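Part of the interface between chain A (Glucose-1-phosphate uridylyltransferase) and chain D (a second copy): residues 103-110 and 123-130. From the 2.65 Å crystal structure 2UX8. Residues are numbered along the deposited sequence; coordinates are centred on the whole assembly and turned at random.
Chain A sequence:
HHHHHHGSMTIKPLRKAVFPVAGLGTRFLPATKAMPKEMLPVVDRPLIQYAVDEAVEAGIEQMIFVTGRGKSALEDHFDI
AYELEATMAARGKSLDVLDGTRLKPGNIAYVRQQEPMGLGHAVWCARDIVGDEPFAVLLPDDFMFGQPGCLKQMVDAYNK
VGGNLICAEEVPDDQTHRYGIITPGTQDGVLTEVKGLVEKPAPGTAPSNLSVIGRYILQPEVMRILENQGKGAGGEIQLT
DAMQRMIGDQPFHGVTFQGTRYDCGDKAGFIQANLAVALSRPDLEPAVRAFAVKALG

Chain A (103-110) LKPGNIAY
Chain D 123-130: VWCARDIV

Two turns define the backbones. Lys A104 to Asn A107 form a type II beta turn, closed by Asn A107 N donating to Lys A104 O at 2.9 Å; phi/psi run -60/138, -52/134, 95/-22 and -73/-6, and strand begins at Ile A108 (-128/115). In chain D, a helix already under way includes Val D123 (-61/-38) and Trp D124 (-56/-35), a type I turn spans Trp D124 to Arg D127, with Arg D127 N to Trp D124 O at 3.0 Å, and residues Arg D127 to Val D130 are helical. The register is marked by Gly A106 and Cys D125, whose CA atoms lie 4.9 Å apart.

This approach depends on glycine. Gly A106 CA lies 3.7 Å from Cys D125 O, and an ideal CB on Gly A106 would clash with that oxygen. The positive phi independently calls for glycine, since a CB would also jam against the preceding carbonyl.

Apolar contacts occur at two places. Pro A105 (C-gamma exo) places CB 4.1 Å from Cys D125 SG (chi1 m) and 4.2 Å from Trp D124 CZ3, oblique to the indole (chi1 170°, chi2 76°). Farther along, the CA-to-CB bond of Ala A109 points toward the chain D stretch, and Ala A109 CB meets Ile D129 CD1 at 4.2 Å, Ile D129 being m, m.

Polar and charged contacts centre on Arg D127 (chi 59°, -158°, 154°, 83°). Its CA-to-CB bond points sideways, yet its NH2 comes 2.7 Å from Pro A105 O, which lies oblique to the guanidinium; Asn A107 OD1 sits at the edge of that group, 4.3 Å from Arg D127 NH2. Within chain D, Asp D128 OD2 is 3.2 Å from Arg D127 NH1, a salt bridge of charges only because the oxygen lies well out of the guanidinium plane. Against this, Lys A104 NZ stands 4.6 Å from Arg D127 NH1, a like-charge approach.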

# COMPACT_ATOMS: atom_id res chain seq x y z
N LEU A 103 6.21 -12.67 -15.81
CA LEU A 103 7.22 -12.87 -16.82
C LEU A 103 8.62 -12.87 -16.23
O LEU A 103 8.81 -12.75 -15.02
CB LEU A 103 7.08 -11.80 -17.90
CG LEU A 103 5.89 -12.06 -18.82
CD1 LEU A 103 5.70 -10.95 -19.80
CD2 LEU A 103 6.14 -13.34 -19.57
N LYS A 104 9.60 -13.02 -17.10
CA LYS A 104 11.00 -13.04 -16.69
C LYS A 104 11.33 -11.72 -16.02
O LYS A 104 10.92 -10.66 -16.49
CB LYS A 104 11.89 -13.25 -17.92
CG LYS A 104 13.02 -14.22 -17.70
CD LYS A 104 13.48 -14.79 -19.02
CE LYS A 104 14.73 -14.10 -19.51
NZ LYS A 104 14.76 -14.06 -20.99
N PRO A 105 12.08 -11.75 -14.91
CA PRO A 105 12.39 -10.48 -14.26
C PRO A 105 12.99 -9.46 -15.23
O PRO A 105 13.87 -9.77 -16.04
CB PRO A 105 13.34 -10.89 -13.13
CG PRO A 105 12.84 -12.27 -12.77
CD PRO A 105 12.61 -12.89 -14.13
N GLY A 106 12.49 -8.23 -15.17
CA GLY A 106 12.98 -7.20 -16.06
C GLY A 106 12.13 -7.02 -17.31
O GLY A 106 12.16 -5.95 -17.92
N ASN A 107 11.37 -8.04 -17.69
CA ASN A 107 10.56 -7.93 -18.89
C ASN A 107 9.35 -7.02 -18.74
O ASN A 107 8.64 -6.76 -19.71
CB ASN A 107 10.15 -9.32 -19.39
CG ASN A 107 11.29 -10.02 -20.10
OD1 ASN A 107 11.79 -11.04 -19.65
ND2 ASN A 107 11.73 -9.45 -21.20
N ILE A 108 9.12 -6.54 -17.53
CA ILE A 108 8.02 -5.60 -17.30
C ILE A 108 8.60 -4.41 -16.57
O ILE A 108 9.07 -4.53 -15.44
CB ILE A 108 6.88 -6.19 -16.45
CG1 ILE A 108 6.28 -7.42 -17.15
CG2 ILE A 108 5.80 -5.14 -16.27
CD1 ILE A 108 5.08 -8.01 -16.43
N ALA A 109 8.59 -3.26 -17.24
CA ALA A 109 9.13 -2.05 -16.65
C ALA A 109 8.02 -1.02 -16.42
O ALA A 109 7.10 -0.91 -17.22
CB ALA A 109 10.20 -1.46 -17.56
N TYR A 110 8.14 -0.27 -15.33
CA TYR A 110 7.16 0.74 -14.98
C TYR A 110 7.73 2.16 -14.90
O TYR A 110 8.80 2.38 -14.34
CB TYR A 110 6.53 0.40 -13.63
CG TYR A 110 5.91 -0.97 -13.55
CD1 TYR A 110 6.69 -2.10 -13.35
CD2 TYR A 110 4.53 -1.13 -13.65
CE1 TYR A 110 6.11 -3.36 -13.25
CE2 TYR A 110 3.94 -2.39 -13.56
CZ TYR A 110 4.74 -3.50 -13.35
OH TYR A 110 4.14 -4.74 -13.23
N VAL D 123 21.34 -6.20 -10.45
CA VAL D 123 21.84 -5.40 -11.55
C VAL D 123 21.45 -6.04 -12.88
O VAL D 123 21.10 -5.35 -13.84
CB VAL D 123 23.38 -5.24 -11.49
CG1 VAL D 123 23.87 -4.52 -12.73
CG2 VAL D 123 23.78 -4.46 -10.25
N TRP D 124 21.50 -7.36 -12.92
CA TRP D 124 21.14 -8.10 -14.12
C TRP D 124 19.72 -7.74 -14.59
O TRP D 124 19.45 -7.70 -15.79
CB TRP D 124 21.23 -9.60 -13.85
CG TRP D 124 20.66 -10.45 -14.94
CD1 TRP D 124 21.23 -10.73 -16.14
CD2 TRP D 124 19.39 -11.12 -14.93
NE1 TRP D 124 20.40 -11.54 -16.89
CE2 TRP D 124 19.26 -11.78 -16.17
CE3 TRP D 124 18.35 -11.21 -14.00
CZ2 TRP D 124 18.13 -12.54 -16.50
CZ3 TRP D 124 17.22 -11.96 -14.33
CH2 TRP D 124 17.12 -12.62 -15.57
N CYS D 125 18.83 -7.49 -13.63
CA CYS D 125 17.44 -7.15 -13.92
C CYS D 125 17.27 -5.88 -14.78
O CYS D 125 16.25 -5.70 -15.43
CB CYS D 125 16.65 -6.97 -12.61
SG CYS D 125 16.31 -8.49 -11.67
N ALA D 126 18.28 -5.01 -14.77
CA ALA D 126 18.23 -3.77 -15.53
C ALA D 126 18.84 -3.89 -16.92
O ALA D 126 18.92 -2.91 -17.67
CB ALA D 126 18.94 -2.67 -14.76
N ARG D 127 19.26 -5.11 -17.27
CA ARG D 127 19.90 -5.37 -18.54
C ARG D 127 19.29 -4.72 -19.78
O ARG D 127 20.00 -4.07 -20.56
CB ARG D 127 20.01 -6.88 -18.76
CG ARG D 127 18.70 -7.62 -18.75
CD ARG D 127 18.92 -9.08 -18.42
NE ARG D 127 17.73 -9.67 -17.81
CZ ARG D 127 16.69 -10.13 -18.50
NH1 ARG D 127 16.69 -10.06 -19.83
NH2 ARG D 127 15.64 -10.63 -17.86
N ASP D 128 17.99 -4.87 -19.99
CA ASP D 128 17.38 -4.29 -21.18
C ASP D 128 17.14 -2.79 -21.10
O ASP D 128 16.90 -2.15 -22.12
CB ASP D 128 16.08 -5.01 -21.50
CG ASP D 128 16.26 -6.51 -21.53
OD1 ASP D 128 17.14 -7.00 -22.27
OD2 ASP D 128 15.52 -7.21 -20.81
N ILE D 129 17.22 -2.22 -19.90
CA ILE D 129 17.01 -0.79 -19.74
C ILE D 129 18.33 -0.08 -20.01
O ILE D 129 18.36 1.02 -20.56
CB ILE D 129 16.55 -0.46 -18.31
CG1 ILE D 129 15.43 -1.42 -17.90
CG2 ILE D 129 16.06 0.97 -18.25
CD1 ILE D 129 14.20 -1.36 -18.78
N VAL D 130 19.43 -0.72 -19.61
CA VAL D 130 20.78 -0.18 -19.81
C VAL D 130 21.18 -0.41 -21.26
O VAL D 130 21.50 0.54 -21.97
CB VAL D 130 21.78 -0.86 -18.88
CG1 VAL D 130 23.19 -0.57 -19.34
CG2 VAL D 130 21.57 -0.36 -17.46